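Local coordinates for protein alcohol dehydrogenase IV (Corynebacterium glutamicum, PDB 3IV7) that probably reduces maleylacetate with a nicotinamide cofactor, as a member of the iron-containing alcohol dehydrogenase family, at residues C178-L182 with A195-I199. Residues are numbered along the deposited sequence; the frame is centred on the assembly and turned at random.
Sequences CIDSL and AAEGI
C178 and I199 meet with their first torsions alike: SG of C178 (chi1 -61°) and CG1 of I199 (chi1 -65°) each lie anti to the carbonyl carbon of their own residue. This sends SG over the backbone of the turn A195-I199, and carries the extended arm of I199 (chi2 173°) past CB of C178 to I179 and L182. CB of C178 rests on CG1 of I199 at 3.6 Å. SG of C178 lies 3.2 Å from O of A195, a carbonyl already bonded by N of I199 within its own helix. SG of C178 also packs on the backbone of G198, 3.7 Å from C of G198, where the absence of a side chain lets the sulfur come close. The two helices are very near here, with CA of C178 only 4.3 Å from CA of A195. CB of A195 sits against O of C178 and is 3.8 Å from CD2 of L182. The two branches of L182 divide the work: CD2 takes A195, while CD1 meets CD1 of I199 tip to tip at 4.1 Å. I179 crosses I199 at about a right angle, its CG1 3.9 Å from CD1 of I199. The carboxylate of D180, on the far side from A195-I199, hydrogen-bonds H242 and W183. Helix 216-236 covers C178 and A195, and helix 276-286 covers L182 and I199. The arrangement is a close, small-residue crossing of helices 164-181 and 189-211, consecutive in the chain, within the all-helical C-terminal domain characteristic of iron-containing alcohol dehydrogenases.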
loop_
_atom_site.group_PDB
_atom_site.type_symbol
_atom_site.label_atom_id
_atom_site.label_comp_id
_atom_site.label_asym_id
_atom_site.label_seq_id
_atom_site.Cartn_x
_atom_site.Cartn_y
_atom_site.Cartn_z
ATOM N N CYS A 178 13.347 -4.925 2.883
ATOM C CA CYS A 178 12.454 -5.842 2.188
ATOM C C CYS A 178 12.585 -7.241 2.718
ATOM O O CYS A 178 11.612 -7.866 3.074
ATOM C CB CYS A 178 12.752 -5.898 0.688
ATOM S SG CYS A 178 12.584 -4.398 -0.184
ATOM N N ILE A 179 13.796 -7.760 2.692
ATOM C CA ILE A 179 14.016 -9.166 2.992
ATOM C C ILE A 179 13.686 -9.560 4.431
ATOM O O ILE A 179 12.960 -10.509 4.661
ATOM C CB ILE A 179 15.432 -9.627 2.565
ATOM C CG1 ILE A 179 15.522 -9.557 1.021
ATOM C CG2 ILE A 179 15.673 -11.091 3.062
ATOM C CD1 ILE A 179 16.906 -9.865 0.395
ATOM N N ASP A 180 14.182 -8.806 5.396
ATOM C CA ASP A 180 13.884 -9.109 6.808
ATOM C C ASP A 180 12.366 -9.040 7.056
ATOM O O ASP A 180 11.821 -9.833 7.837
ATOM C CB ASP A 180 14.584 -8.136 7.694
ATOM C CG ASP A 180 14.880 -8.683 9.075
ATOM O OD1 ASP A 180 15.075 -9.928 9.255
ATOM O OD2 ASP A 180 15.041 -7.819 9.972
ATOM N N SER A 181 11.688 -8.124 6.348
ATOM C CA SER A 181 10.255 -7.930 6.513
ATOM C C SER A 181 9.445 -9.173 6.098
ATOM O O SER A 181 8.326 -9.392 6.591
ATOM C CB SER A 181 9.795 -6.691 5.751
ATOM O OG SER A 181 10.212 -5.483 6.416
ATOM N N LEU A 182 10.025 -9.992 5.217
ATOM C CA LEU A 182 9.392 -11.222 4.774
ATOM C C LEU A 182 9.142 -12.233 5.893
ATOM O O LEU A 182 8.258 -13.075 5.766
ATOM C CB LEU A 182 10.183 -11.862 3.625
ATOM C CG LEU A 182 10.216 -11.017 2.333
ATOM C CD1 LEU A 182 11.038 -11.678 1.258
ATOM C CD2 LEU A 182 8.785 -10.732 1.850
ATOM N N ALA A 195 7.277 -5.649 -0.089
ATOM C CA ALA A 195 8.675 -5.996 0.088
ATOM C C ALA A 195 9.253 -6.622 -1.185
ATOM O O ALA A 195 10.342 -6.296 -1.569
ATOM C CB ALA A 195 8.858 -6.932 1.261
ATOM N N ALA A 196 8.467 -7.472 -1.854
ATOM C CA ALA A 196 8.904 -8.161 -3.080
ATOM C C ALA A 196 9.033 -7.163 -4.245
ATOM O O ALA A 196 9.905 -7.302 -5.073
ATOM C CB ALA A 196 7.925 -9.248 -3.439
ATOM N N GLU A 197 8.130 -6.182 -4.296
ATOM C CA GLU A 197 8.211 -5.119 -5.284
ATOM C C GLU A 197 9.452 -4.287 -5.027
ATOM O O GLU A 197 10.103 -3.846 -5.962
ATOM C CB GLU A 197 6.959 -4.245 -5.243
ATOM C CG GLU A 197 7.002 -2.994 -6.130
ATOM C CD GLU A 197 6.883 -3.269 -7.621
ATOM O OE1 GLU A 197 6.916 -4.458 -8.043
ATOM O OE2 GLU A 197 6.695 -2.259 -8.383
ATOM N N GLY A 198 9.796 -4.090 -3.754
ATOM C CA GLY A 198 11.037 -3.378 -3.412
ATOM C C GLY A 198 12.275 -4.157 -3.845
ATOM O O GLY A 198 13.245 -3.567 -4.326
ATOM N N ILE A 199 12.255 -5.489 -3.641
ATOM C CA ILE A 199 13.361 -6.342 -4.066
ATOM C C ILE A 199 13.535 -6.242 -5.590
ATOM O O ILE A 199 14.651 -6.070 -6.075
ATOM C CB ILE A 199 13.166 -7.821 -3.686
ATOM C CG1 ILE A 199 13.157 -7.993 -2.166
ATOM C CG2 ILE A 199 14.282 -8.693 -4.306
ATOM C CD1 ILE A 199 12.782 -9.429 -1.691
#